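Mandelate racemase/muconate lactonizing protein (Thermobispora bispora, PDB 3VC5) probably catalyses the magnesium-dependent dehydration of D-glucarate to 5-dehydro-4-deoxy-D-glucarate, as a member of the mandelate racemase/muconate lactonizing enzyme family. Local coordinates at residues Leu40-Gly45 with Arg421-Tyr426; Tyr167-Trp172 with Lys209-Val214; Asp181-Ala186 with Thr368-Gly373; Ala223-Arg228 with Arg254-Val259. All blocks are in the same frame, centred on the assembly; numbering follows the deposited sequence.

Interaction 1: Leu40-Gly45 with Arg421-Tyr426; sequences LLNAAG and RDDEGY. With PO4 (phosphate ion), chain B.
R421 meets N42 at the phosphate ion. Its extended chain (chi1 174°) carries the guanidinium to the anion: NH1 and NH2 of R421 both donate to phosphate O3, NH2 at 2.9 Å. D422 is the N-cap of the helix that begins at D423, its OD1 accepting from the backbone N of G425. D423 then joins the two segments. R421 grips its carboxylate side-on, NE to OD1 and NH2 to the syn lone pair of OD2, while ND2 of N42 reaches the same OD2 at 2.8 Å in a nearly straight bond (175°). At E424 the backbone lies against the turn, A44 O being 3.0 Å from E424 CA; a side chain on G45 would run into D423 O. An amide suits position 42 because N42 ND2 has a second N-H, given to phosphate O1 at 2.8 Å. D423 thus positions two of the groups that bind the phosphate, N42 and R421, beside H47 and H367, and its negative charge probably offsets part of the arginine's positive charge.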
loop_
_atom_site.group_PDB
_atom_site.type_symbol
_atom_site.label_atom_id
_atom_site.label_comp_id
_atom_site.label_asym_id
_atom_site.label_seq_id
_atom_site.Cartn_x
_atom_site.Cartn_y
_atom_site.Cartn_z
ATOM N N LEU A 40 -17.196 29.955 -10.239
ATOM C CA LEU A 40 -17.532 28.603 -10.634
ATOM C C LEU A 40 -18.684 28.083 -9.754
ATOM O O LEU A 40 -18.609 28.102 -8.523
ATOM C CB LEU A 40 -16.292 27.720 -10.493
ATOM C CG LEU A 40 -15.030 28.224 -11.186
ATOM C CD1 LEU A 40 -13.838 27.238 -10.966
ATOM C CD2 LEU A 40 -15.246 28.494 -12.661
ATOM N N LEU A 41 -19.777 27.672 -10.398
ATOM C CA LEU A 41 -20.968 27.232 -9.690
ATOM C C LEU A 41 -20.876 25.746 -9.348
ATOM O O LEU A 41 -20.285 24.953 -10.079
ATOM C CB LEU A 41 -22.200 27.495 -10.574
ATOM C CG LEU A 41 -22.458 28.976 -10.873
ATOM C CD1 LEU A 41 -23.369 29.122 -12.074
ATOM C CD2 LEU A 41 -23.134 29.606 -9.666
ATOM N N ASN A 42 -21.484 25.353 -8.235
ATOM C CA ASN A 42 -21.491 23.946 -7.878
ATOM C C ASN A 42 -22.712 23.694 -6.974
ATOM O O ASN A 42 -23.515 24.611 -6.731
ATOM C CB ASN A 42 -20.151 23.548 -7.208
ATOM C CG ASN A 42 -19.911 24.293 -5.914
ATOM O OD1 ASN A 42 -20.860 24.794 -5.289
ATOM N ND2 ASN A 42 -18.649 24.374 -5.495
ATOM N N ALA A 43 -22.880 22.463 -6.497
ATOM C CA ALA A 43 -24.021 22.144 -5.646
ATOM C C ALA A 43 -24.091 22.990 -4.364
ATOM O O ALA A 43 -25.174 23.186 -3.800
ATOM C CB ALA A 43 -24.012 20.662 -5.281
ATOM N N ALA A 44 -22.932 23.420 -3.866
ATOM C CA ALA A 44 -22.845 24.184 -2.616
ATOM C C ALA A 44 -22.967 25.707 -2.778
ATOM O O ALA A 44 -22.909 26.438 -1.803
ATOM C CB ALA A 44 -21.532 23.822 -1.863
ATOM N N GLY A 45 -23.088 26.191 -4.010
ATOM C CA GLY A 45 -23.252 27.622 -4.255
ATOM C C GLY A 45 -22.359 28.066 -5.392
ATOM O O GLY A 45 -22.516 27.638 -6.551
ATOM N N ARG A 421 -13.278 28.829 3.403
ATOM C CA ARG A 421 -14.084 28.648 2.209
ATOM C C ARG A 421 -15.551 28.499 2.585
ATOM O O ARG A 421 -15.903 27.682 3.465
ATOM C CB ARG A 421 -13.600 27.420 1.426
ATOM C CG ARG A 421 -14.496 27.114 0.243
ATOM C CD ARG A 421 -13.985 25.952 -0.574
ATOM N NE ARG A 421 -14.905 25.653 -1.661
ATOM C CZ ARG A 421 -14.800 24.622 -2.503
ATOM N NH1 ARG A 421 -13.806 23.756 -2.389
ATOM N NH2 ARG A 421 -15.710 24.454 -3.463
ATOM N N ASP A 422 -16.418 29.252 1.906
ATOM C CA ASP A 422 -17.847 29.190 2.192
ATOM C C ASP A 422 -18.685 29.466 0.927
ATOM O O ASP A 422 -19.296 30.538 0.794
ATOM C CB ASP A 422 -18.192 30.149 3.342
ATOM C CG ASP A 422 -19.665 30.053 3.790
ATOM O OD1 ASP A 422 -20.375 29.068 3.435
ATOM O OD2 ASP A 422 -20.108 30.982 4.510
ATOM N N ASP A 423 -18.733 28.484 0.018
ATOM C CA ASP A 423 -19.506 28.622 -1.232
ATOM C C ASP A 423 -20.970 28.940 -0.951
ATOM O O ASP A 423 -21.597 29.689 -1.692
ATOM C CB ASP A 423 -19.500 27.331 -2.065
ATOM C CG ASP A 423 -18.104 26.861 -2.449
ATOM O OD1 ASP A 423 -17.097 27.436 -2.001
ATOM O OD2 ASP A 423 -18.006 25.858 -3.182
ATOM N N GLU A 424 -21.541 28.321 0.092
ATOM C CA GLU A 424 -22.967 28.500 0.358
ATOM C C GLU A 424 -23.299 29.896 0.890
ATOM O O GLU A 424 -24.279 30.526 0.454
ATOM C CB GLU A 424 -23.468 27.414 1.320
ATOM C CG GLU A 424 -24.965 27.415 1.555
ATOM C CD GLU A 424 -25.354 26.373 2.581
ATOM O OE1 GLU A 424 -24.722 26.320 3.659
ATOM O OE2 GLU A 424 -26.260 25.577 2.305
ATOM N N GLY A 425 -22.503 30.372 1.843
ATOM C CA GLY A 425 -22.686 31.714 2.393
ATOM C C GLY A 425 -22.520 32.767 1.317
ATOM O O GLY A 425 -23.270 33.761 1.275
ATOM N N TYR A 426 -21.540 32.555 0.442
ATOM C CA TYR A 426 -21.317 33.493 -0.662
ATOM C C TYR A 426 -22.544 33.475 -1.597
ATOM O O TYR A 426 -23.074 34.542 -1.980
ATOM C CB TYR A 426 -20.017 33.156 -1.402
ATOM C CG TYR A 426 -19.646 34.125 -2.518
ATOM C CD1 TYR A 426 -19.713 35.506 -2.334
ATOM C CD2 TYR A 426 -19.213 33.644 -3.748
ATOM C CE1 TYR A 426 -19.357 36.380 -3.356
ATOM C CE2 TYR A 426 -18.852 34.499 -4.769
ATOM C CZ TYR A 426 -18.951 35.870 -4.577
ATOM O OH TYR A 426 -18.572 36.720 -5.602
HETATM P P PO4 B . -15.124 22.227 -6.212
HETATM O O1 PO4 B . -16.348 23.026 -6.439
HETATM O O2 PO4 B . -14.006 23.024 -6.848
HETATM O O3 PO4 B . -14.848 22.061 -4.776
HETATM O O4 PO4 B . -15.302 20.941 -6.840
#

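Interaction 2: Tyr167-Trp172 with Lys209-Val214; sequences YLFYKW and KLKGGV. With PO4 (phosphate ion), chain B.
The phenolic oxygen of Y167 is gripped by two lysines: NZ of K209 and NZ of K211 each donate to OH at 3.0 Å. K209 runs fully extended beside the tyrosine and lays its CD over one ring face, 3.8 Å from the centroid, a CH-pi contact; CZ of F169 lies over the rim of the opposite face. K211 takes a bent path instead. Its CB sits over the F169 ring, and turns at chi2 and chi3 (64° and 121°) bring NZ to the edge of the Y167 ring and to phosphate O4, 2.7 Å away. With alanine at Y167, both lysine nitrogens would probably lose their shared acceptor, and a gap would open between K209 and F169. Beneath these side chains the strands pair in parallel, L168 N donating to K209 O (2.8 Å) and K211 N to L168 O (2.8 Å). L168 and L210 point to the other face of the sheet, where apolar groups suit the cover of helices 189-203 and 217-230. One water links Y170 N to K211 O. K209 also bridges to E264 and D365, and K211 to D239; E264 and D239 belong to the magnesium site, which holds no metal in this chain. The tyrosine OH and these carboxylates together fix where NZ of K209 and NZ of K211, the predicted proton acceptor, sit.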
loop_
_atom_site.group_PDB
_atom_site.type_symbol
_atom_site.label_atom_id
_atom_site.label_comp_id
_atom_site.label_asym_id
_atom_site.label_seq_id
_atom_site.Cartn_x
_atom_site.Cartn_y
_atom_site.Cartn_z
ATOM N N TYR A 167 -11.903 20.468 -16.747
ATOM C CA TYR A 167 -12.843 20.585 -15.620
ATOM C C TYR A 167 -13.785 21.753 -15.927
ATOM O O TYR A 167 -13.466 22.909 -15.684
ATOM C CB TYR A 167 -12.111 20.828 -14.301
ATOM C CG TYR A 167 -12.844 20.283 -13.080
ATOM C CD1 TYR A 167 -14.238 20.209 -13.033
ATOM C CD2 TYR A 167 -12.121 19.879 -11.952
ATOM C CE1 TYR A 167 -14.894 19.694 -11.913
ATOM C CE2 TYR A 167 -12.779 19.352 -10.815
ATOM C CZ TYR A 167 -14.150 19.282 -10.795
ATOM O OH TYR A 167 -14.837 18.733 -9.691
ATOM N N LEU A 168 -14.924 21.438 -16.532
ATOM C CA LEU A 168 -15.880 22.459 -16.923
ATOM C C LEU A 168 -16.850 22.770 -15.784
ATOM O O LEU A 168 -17.301 21.862 -15.017
ATOM C CB LEU A 168 -16.669 22.009 -18.156
ATOM C CG LEU A 168 -15.897 21.433 -19.350
ATOM C CD1 LEU A 168 -16.847 21.092 -20.519
ATOM C CD2 LEU A 168 -14.806 22.425 -19.827
ATOM N N PHE A 169 -17.225 24.041 -15.726
ATOM C CA PHE A 169 -18.175 24.535 -14.753
ATOM C C PHE A 169 -19.148 25.469 -15.420
ATOM O O PHE A 169 -18.747 26.289 -16.251
ATOM C CB PHE A 169 -17.483 25.393 -13.699
ATOM C CG PHE A 169 -16.634 24.615 -12.710
ATOM C CD1 PHE A 169 -15.351 24.196 -13.040
ATOM C CD2 PHE A 169 -17.122 24.336 -11.436
ATOM C CE1 PHE A 169 -14.547 23.495 -12.105
ATOM C CE2 PHE A 169 -16.335 23.617 -10.490
ATOM C CZ PHE A 169 -15.066 23.195 -10.826
ATOM N N TYR A 170 -20.400 25.415 -14.992
ATOM C CA TYR A 170 -21.274 26.556 -15.203
ATOM C C TYR A 170 -20.701 27.718 -14.397
ATOM O O TYR A 170 -20.167 27.519 -13.302
ATOM C CB TYR A 170 -22.698 26.243 -14.760
ATOM C CG TYR A 170 -23.361 25.144 -15.539
ATOM C CD1 TYR A 170 -23.906 25.391 -16.808
ATOM C CD2 TYR A 170 -23.506 23.874 -14.997
ATOM C CE1 TYR A 170 -24.537 24.392 -17.516
ATOM C CE2 TYR A 170 -24.155 22.866 -15.698
ATOM C CZ TYR A 170 -24.674 23.134 -16.959
ATOM O OH TYR A 170 -25.323 22.139 -17.661
ATOM N N LYS A 171 -20.712 28.917 -14.972
ATOM C CA LYS A 171 -20.180 30.071 -14.263
ATOM C C LYS A 171 -20.787 31.377 -14.723
ATOM O O LYS A 171 -21.235 31.493 -15.867
ATOM C CB LYS A 171 -18.656 30.129 -14.427
ATOM C CG LYS A 171 -18.211 30.362 -15.896
ATOM C CD LYS A 171 -16.679 30.364 -16.055
ATOM C CE LYS A 171 -16.012 31.567 -15.353
ATOM N NZ LYS A 171 -16.428 32.915 -15.941
ATOM N N TRP A 172 -20.826 32.350 -13.819
ATOM C CA TRP A 172 -21.214 33.705 -14.193
ATOM C C TRP A 172 -20.075 34.314 -15.007
ATOM O O TRP A 172 -18.970 33.758 -15.032
ATOM C CB TRP A 172 -21.497 34.548 -12.958
ATOM C CG TRP A 172 -22.583 33.992 -12.100
ATOM C CD1 TRP A 172 -23.667 33.250 -12.513
ATOM C CD2 TRP A 172 -22.722 34.158 -10.686
ATOM N NE1 TRP A 172 -24.458 32.928 -11.424
ATOM C CE2 TRP A 172 -23.905 33.482 -10.295
ATOM C CE3 TRP A 172 -21.965 34.812 -9.709
ATOM C CZ2 TRP A 172 -24.338 33.437 -8.969
ATOM C CZ3 TRP A 172 -22.407 34.776 -8.391
ATOM C CH2 TRP A 172 -23.581 34.087 -8.035
ATOM N N LYS A 209 -14.931 16.741 -17.984
ATOM C CA LYS A 209 -15.791 16.605 -16.821
ATOM C C LYS A 209 -16.675 17.835 -16.737
ATOM O O LYS A 209 -16.214 18.953 -16.948
ATOM C CB LYS A 209 -14.935 16.528 -15.557
ATOM C CG LYS A 209 -15.711 16.455 -14.281
ATOM C CD LYS A 209 -14.761 16.368 -13.106
ATOM C CE LYS A 209 -15.603 16.012 -11.882
ATOM N NZ LYS A 209 -14.839 15.894 -10.669
ATOM N N LEU A 210 -17.951 17.639 -16.434
ATOM C CA LEU A 210 -18.834 18.760 -16.171
ATOM C C LEU A 210 -19.251 18.748 -14.731
ATOM O O LEU A 210 -19.832 17.744 -14.255
ATOM C CB LEU A 210 -20.088 18.685 -17.058
ATOM C CG LEU A 210 -21.162 19.774 -16.849
ATOM C CD1 LEU A 210 -20.600 21.200 -17.010
ATOM C CD2 LEU A 210 -22.370 19.574 -17.777
ATOM N N LYS A 211 -19.000 19.865 -14.040
ATOM C CA LYS A 211 -19.522 20.073 -12.689
ATOM C C LYS A 211 -21.011 20.352 -12.781
ATOM O O LYS A 211 -21.408 21.345 -13.386
ATOM C CB LYS A 211 -18.834 21.290 -12.040
ATOM C CG LYS A 211 -19.168 21.487 -10.577
ATOM C CD LYS A 211 -18.632 20.283 -9.771
ATOM C CE LYS A 211 -17.667 20.665 -8.732
ATOM N NZ LYS A 211 -17.215 19.401 -8.028
ATOM N N GLY A 212 -21.828 19.503 -12.143
ATOM C CA GLY A 212 -23.288 19.699 -12.158
ATOM C C GLY A 212 -23.877 20.027 -10.781
ATOM O O GLY A 212 -23.175 20.564 -9.894
ATOM N N GLY A 213 -25.160 19.709 -10.595
ATOM C CA GLY A 213 -25.887 20.030 -9.366
ATOM C C GLY A 213 -26.222 21.514 -9.288
ATOM O O GLY A 213 -26.486 22.057 -8.215
ATOM N N VAL A 214 -26.190 22.179 -10.440
ATOM C CA VAL A 214 -26.400 23.611 -10.517
ATOM C C VAL A 214 -27.744 23.915 -11.172
ATOM O O VAL A 214 -28.536 24.706 -10.644
ATOM C CB VAL A 214 -25.260 24.249 -11.340
ATOM C CG1 VAL A 214 -25.514 25.744 -11.587
ATOM C CG2 VAL A 214 -23.916 24.013 -10.649
HETATM P P PO4 B . -15.124 22.227 -6.212
HETATM O O1 PO4 B . -16.348 23.026 -6.439
HETATM O O2 PO4 B . -14.006 23.024 -6.848
HETATM O O3 PO4 B . -14.848 22.061 -4.776
HETATM O O4 PO4 B . -15.302 20.941 -6.840
HETATM O O HOH W 1 -20.958 23.984 -12.714
#

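Interaction 3: Asp181-Ala186 with Thr368-Gly373; sequences DRFGPA and TPWQDG
The backbones of F183 and W370 stay well apart, 8.6 Å between CA atoms, so side chains make the contact. Segment 181-186 is a loop opened by an Asx turn, D181 OD1 accepting from F183 N, and 368-373 is a turn in which D372 N donates to P369 O. F183 points across, and its face receives the edge of W370, whose NE1 is tied to Y167 O: CZ3 lies 3.6 Å from CG of F183, a T-shaped pair with planes at 64°. R182, its chain extended from CG to NE, runs along the other face, and CE1 of F183 lies over the centre of the guanidinium. Side-on, NE and NH2 of R182 both grip OD1 of D372, NE at 2.9 Å, from above the carboxylate plane; NH1 bridges to E202. A serine in place of F183 would probably leave the W370 edge without its aromatic face and the R182 chain without support. An aromatic core under a solvent-facing salt bridge thus joins two barrel-domain loops, those following strand 161-169 and helix 344-355.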
loop_
_atom_site.group_PDB
_atom_site.type_symbol
_atom_site.label_atom_id
_atom_site.label_comp_id
_atom_site.label_asym_id
_atom_site.label_seq_id
_atom_site.Cartn_x
_atom_site.Cartn_y
_atom_site.Cartn_z
ATOM N N ASP A 181 -14.127 37.983 -16.187
ATOM C CA ASP A 181 -12.906 37.293 -16.520
ATOM C C ASP A 181 -12.859 36.927 -17.993
ATOM O O ASP A 181 -13.837 37.126 -18.727
ATOM C CB ASP A 181 -12.738 36.059 -15.625
ATOM C CG ASP A 181 -13.875 35.067 -15.770
ATOM O OD1 ASP A 181 -14.114 34.568 -16.890
ATOM O OD2 ASP A 181 -14.517 34.752 -14.743
ATOM N N ARG A 182 -11.715 36.408 -18.436
ATOM C CA ARG A 182 -11.538 36.100 -19.854
ATOM C C ARG A 182 -12.263 34.842 -20.327
ATOM O O ARG A 182 -12.266 34.561 -21.526
ATOM C CB ARG A 182 -10.048 35.996 -20.220
ATOM C CG ARG A 182 -9.358 34.709 -19.728
ATOM C CD ARG A 182 -7.877 34.688 -20.106
ATOM N NE ARG A 182 -7.227 33.403 -19.837
ATOM C CZ ARG A 182 -7.284 32.335 -20.640
ATOM N NH1 ARG A 182 -7.981 32.363 -21.780
ATOM N NH2 ARG A 182 -6.643 31.217 -20.300
ATOM N N PHE A 183 -12.856 34.077 -19.406
ATOM C CA PHE A 183 -13.445 32.784 -19.785
ATOM C C PHE A 183 -14.859 32.901 -20.344
ATOM O O PHE A 183 -15.289 32.052 -21.147
ATOM C CB PHE A 183 -13.413 31.819 -18.592
ATOM C CG PHE A 183 -12.015 31.595 -18.070
ATOM C CD1 PHE A 183 -11.102 30.840 -18.803
ATOM C CD2 PHE A 183 -11.604 32.184 -16.890
ATOM C CE1 PHE A 183 -9.798 30.659 -18.344
ATOM C CE2 PHE A 183 -10.326 31.985 -16.409
ATOM C CZ PHE A 183 -9.416 31.236 -17.133
ATOM N N GLY A 184 -15.579 33.946 -19.935
ATOM C CA GLY A 184 -16.975 34.138 -20.347
ATOM C C GLY A 184 -17.901 33.385 -19.411
ATOM O O GLY A 184 -17.467 32.489 -18.648
ATOM N N PRO A 185 -19.187 33.738 -19.452
ATOM C CA PRO A 185 -20.209 32.983 -18.722
ATOM C C PRO A 185 -20.429 31.629 -19.396
ATOM O O PRO A 185 -20.116 31.471 -20.591
ATOM C CB PRO A 185 -21.457 33.857 -18.896
ATOM C CG PRO A 185 -21.249 34.515 -20.235
ATOM C CD PRO A 185 -19.769 34.793 -20.304
ATOM N N ALA A 186 -20.979 30.666 -18.652
ATOM C CA ALA A 186 -21.443 29.398 -19.229
ATOM C C ALA A 186 -22.655 28.962 -18.411
ATOM O O ALA A 186 -22.529 28.539 -17.261
ATOM C CB ALA A 186 -20.349 28.329 -19.187
ATOM N N THR A 368 -6.413 23.579 -12.636
ATOM C CA THR A 368 -5.343 24.454 -13.142
ATOM C C THR A 368 -5.792 25.576 -14.103
ATOM O O THR A 368 -5.444 26.722 -13.888
ATOM C CB THR A 368 -4.190 23.623 -13.760
ATOM O OG1 THR A 368 -3.539 22.855 -12.726
ATOM C CG2 THR A 368 -3.182 24.531 -14.468
ATOM N N PRO A 369 -6.598 25.263 -15.142
ATOM C CA PRO A 369 -6.901 26.362 -16.108
ATOM C C PRO A 369 -7.544 27.583 -15.424
ATOM O O PRO A 369 -7.323 28.727 -15.838
ATOM C CB PRO A 369 -7.902 25.709 -17.060
ATOM C CG PRO A 369 -7.531 24.208 -16.997
ATOM C CD PRO A 369 -7.220 23.979 -15.544
ATOM N N TRP A 370 -8.353 27.339 -14.386
ATOM C CA TRP A 370 -9.146 28.385 -13.741
ATOM C C TRP A 370 -8.271 29.353 -12.974
ATOM O O TRP A 370 -8.693 30.493 -12.694
ATOM C CB TRP A 370 -10.182 27.730 -12.781
ATOM C CG TRP A 370 -11.145 26.889 -13.616
ATOM C CD1 TRP A 370 -11.314 25.541 -13.562
ATOM C CD2 TRP A 370 -12.029 27.363 -14.657
ATOM N NE1 TRP A 370 -12.255 25.138 -14.499
ATOM C CE2 TRP A 370 -12.692 26.239 -15.190
ATOM C CE3 TRP A 370 -12.298 28.629 -15.207
ATOM C CZ2 TRP A 370 -13.645 26.346 -16.218
ATOM C CZ3 TRP A 370 -13.234 28.731 -16.228
ATOM C CH2 TRP A 370 -13.888 27.604 -16.727
ATOM N N GLN A 371 -7.071 28.889 -12.596
ATOM C CA GLN A 371 -6.154 29.760 -11.863
ATOM C C GLN A 371 -5.361 30.658 -12.819
ATOM O O GLN A 371 -4.614 31.523 -12.380
ATOM C CB GLN A 371 -5.242 28.938 -10.952
ATOM C CG GLN A 371 -5.768 28.915 -9.501
ATOM C CD GLN A 371 -7.255 28.579 -9.445
ATOM O OE1 GLN A 371 -7.641 27.401 -9.606
ATOM N NE2 GLN A 371 -8.104 29.604 -9.246
ATOM N N ASP A 372 -5.563 30.471 -14.096
ATOM C CA ASP A 372 -5.012 31.352 -15.133
ATOM C C ASP A 372 -3.560 31.781 -14.938
ATOM O O ASP A 372 -3.226 32.929 -15.082
ATOM C CB ASP A 372 -5.920 32.543 -15.318
ATOM C CG ASP A 372 -5.904 33.095 -16.737
ATOM O OD1 ASP A 372 -5.526 32.415 -17.674
ATOM O OD2 ASP A 372 -6.226 34.243 -16.858
ATOM N N GLY A 373 -2.720 30.818 -14.647
ATOM C CA GLY A 373 -1.277 31.013 -14.597
ATOM C C GLY A 373 -0.744 31.446 -13.253
ATOM O O GLY A 373 0.480 31.501 -13.076
#

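Interaction 4: Ala223-Arg228 with Arg254-Val259; sequences AIQALR and RALDGV
V259 pushes its two methyls against helix 217-230. CG1 meets CG2 of I224 at 3.7 Å, the two side chains sliding past one another in opposite directions, and also touches CB of R228 at 4.2 Å. The other methyl, CG2, lies 3.8 Å from OE1 of Q225, whose chain is bent at chi2 and crosses the valine at about a right angle. L256 adds CD2, 4.1 Å from the same I224 CG2. One isoleucine methyl is therefore shared by two apolar partners, and a beta-branched residue suits this place because CG2, anti to the backbone N, stands out toward the loop while CG1 is left for other neighbours. R228 adds CB beside the valine and, after bends at chi2 and chi3, brings NH2 to 3.3 Å from V259 O; its NH1 is hydrogen-bonded to L234 O. What positions the valine is the turn after helix 246-255. L256 is the first residue to leave helical angles, V259 N donates to L256 O at 2.9 Å, and G258 between them adopts a positive phi that a residue without a side chain takes easily. Behind this shell, I224, R228 and V259 all rest on L236 of strand 236-239, and I224 also reaches L210 of strand 208-211, so the contact joins two successive helices around the barrel over the strand that lies between them in the chain.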
loop_
_atom_site.group_PDB
_atom_site.type_symbol
_atom_site.label_atom_id
_atom_site.label_comp_id
_atom_site.label_asym_id
_atom_site.label_seq_id
_atom_site.Cartn_x
_atom_site.Cartn_y
_atom_site.Cartn_z
ATOM N N ALA A 223 -26.359 19.416 -21.755
ATOM C CA ALA A 223 -24.983 19.900 -21.909
ATOM C C ALA A 223 -24.030 18.736 -22.183
ATOM O O ALA A 223 -23.137 18.819 -23.037
ATOM C CB ALA A 223 -24.546 20.635 -20.670
ATOM N N ILE A 224 -24.191 17.653 -21.429
ATOM C CA ILE A 224 -23.394 16.450 -21.685
ATOM C C ILE A 224 -23.587 15.952 -23.120
ATOM O O ILE A 224 -22.623 15.619 -23.813
ATOM C CB ILE A 224 -23.737 15.314 -20.688
ATOM C CG1 ILE A 224 -23.145 15.624 -19.308
ATOM C CG2 ILE A 224 -23.228 13.972 -21.209
ATOM C CD1 ILE A 224 -21.608 15.705 -19.286
ATOM N N GLN A 225 -24.829 15.904 -23.584
ATOM C CA GLN A 225 -25.065 15.471 -24.949
ATOM C C GLN A 225 -24.437 16.401 -25.981
ATOM O O GLN A 225 -23.925 15.955 -27.014
ATOM C CB GLN A 225 -26.566 15.340 -25.194
ATOM C CG GLN A 225 -27.127 14.038 -24.701
ATOM C CD GLN A 225 -26.737 12.883 -25.612
ATOM O OE1 GLN A 225 -26.994 11.720 -25.300
ATOM N NE2 GLN A 225 -26.111 13.203 -26.749
ATOM N N ALA A 226 -24.495 17.695 -25.710
ATOM C CA ALA A 226 -23.879 18.674 -26.596
ATOM C C ALA A 226 -22.367 18.507 -26.639
ATOM O O ALA A 226 -21.737 18.743 -27.685
ATOM C CB ALA A 226 -24.241 20.090 -26.154
ATOM N N LEU A 227 -21.776 18.156 -25.493
ATOM C CA LEU A 227 -20.344 17.907 -25.430
ATOM C C LEU A 227 -19.986 16.661 -26.237
ATOM O O LEU A 227 -18.991 16.652 -26.976
ATOM C CB LEU A 227 -19.855 17.789 -23.971
ATOM C CG LEU A 227 -19.892 19.082 -23.145
ATOM C CD1 LEU A 227 -19.768 18.810 -21.651
ATOM C CD2 LEU A 227 -18.785 20.055 -23.627
ATOM N N ARG A 228 -20.795 15.628 -26.127
ATOM C CA ARG A 228 -20.589 14.413 -26.897
ATOM C C ARG A 228 -20.631 14.660 -28.396
ATOM O O ARG A 228 -19.872 14.094 -29.123
ATOM C CB ARG A 228 -21.620 13.365 -26.531
ATOM C CG ARG A 228 -21.573 12.127 -27.348
ATOM C CD ARG A 228 -20.189 11.642 -27.552
ATOM N NE ARG A 228 -19.735 10.813 -26.443
ATOM C CZ ARG A 228 -18.603 11.012 -25.779
ATOM N NH1 ARG A 228 -17.798 12.017 -26.090
ATOM N NH2 ARG A 228 -18.283 10.203 -24.803
ATOM N N ARG A 254 -29.681 6.279 -16.809
ATOM C CA ARG A 254 -30.263 5.535 -17.927
ATOM C C ARG A 254 -30.354 6.385 -19.193
ATOM O O ARG A 254 -30.049 5.913 -20.293
ATOM C CB ARG A 254 -31.626 4.971 -17.548
ATOM C CG ARG A 254 -31.525 3.796 -16.591
ATOM C CD ARG A 254 -32.881 3.333 -16.124
ATOM N NE ARG A 254 -32.744 2.242 -15.165
ATOM C CZ ARG A 254 -33.758 1.508 -14.714
ATOM N NH1 ARG A 254 -34.992 1.748 -15.141
ATOM N NH2 ARG A 254 -33.536 0.535 -13.840
ATOM N N ALA A 255 -30.751 7.644 -19.043
ATOM C CA ALA A 255 -30.794 8.536 -20.202
ATOM C C ALA A 255 -29.419 8.733 -20.842
ATOM O O ALA A 255 -29.336 8.963 -22.048
ATOM C CB ALA A 255 -31.415 9.885 -19.837
ATOM N N LEU A 256 -28.348 8.634 -20.053
ATOM C CA LEU A 256 -26.988 8.857 -20.563
ATOM C C LEU A 256 -26.239 7.539 -20.882
ATOM O O LEU A 256 -25.000 7.501 -20.920
ATOM C CB LEU A 256 -26.191 9.731 -19.579
ATOM C CG LEU A 256 -26.764 11.144 -19.459
ATOM C CD1 LEU A 256 -25.991 11.902 -18.404
ATOM C CD2 LEU A 256 -26.703 11.877 -20.810
ATOM N N ASP A 257 -26.989 6.464 -21.118
ATOM C CA ASP A 257 -26.407 5.155 -21.406
ATOM C C ASP A 257 -25.419 5.297 -22.563
ATOM O O ASP A 257 -25.765 5.859 -23.590
ATOM C CB ASP A 257 -27.524 4.163 -21.792
ATOM C CG ASP A 257 -27.039 2.714 -21.904
ATOM O OD1 ASP A 257 -25.817 2.443 -21.920
ATOM O OD2 ASP A 257 -27.907 1.825 -21.986
ATOM N N GLY A 258 -24.194 4.796 -22.385
ATOM C CA GLY A 258 -23.195 4.803 -23.448
ATOM C C GLY A 258 -22.515 6.147 -23.675
ATOM O O GLY A 258 -21.707 6.285 -24.595
ATOM N N VAL A 259 -22.826 7.138 -22.839
ATOM C CA VAL A 259 -22.270 8.492 -23.009
ATOM C C VAL A 259 -21.194 8.848 -21.966
ATOM O O VAL A 259 -20.239 9.563 -22.287
ATOM C CB VAL A 259 -23.390 9.573 -23.034
ATOM C CG1 VAL A 259 -22.816 10.944 -23.336
ATOM C CG2 VAL A 259 -24.463 9.221 -24.062
#

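How the interactions relate
Interactions 1, 2 and 3 form a continuous group, whereas interaction 4 lies toward the periphery. Interactions 1 and 2 share the phosphate but supply different chemistry: a loop and a helix start bring an amide and a guanidinium, the barrel strands a lysine NZ. They also meet directly, L41 N lying 2.9 Å from Y170 O. Interaction 3 abuts the same strand end through K171 and D181, its aromatic part buried and its ion pair exposed. Interaction 4 is partly buried, mostly apolar, and touches neither 1 nor 3; it reaches interaction 2 through A223, I224 and L227, which pack on the sheet face of L168 and L210. Polar networks thus gather at the phosphate, hydrophobic contacts on the helix side.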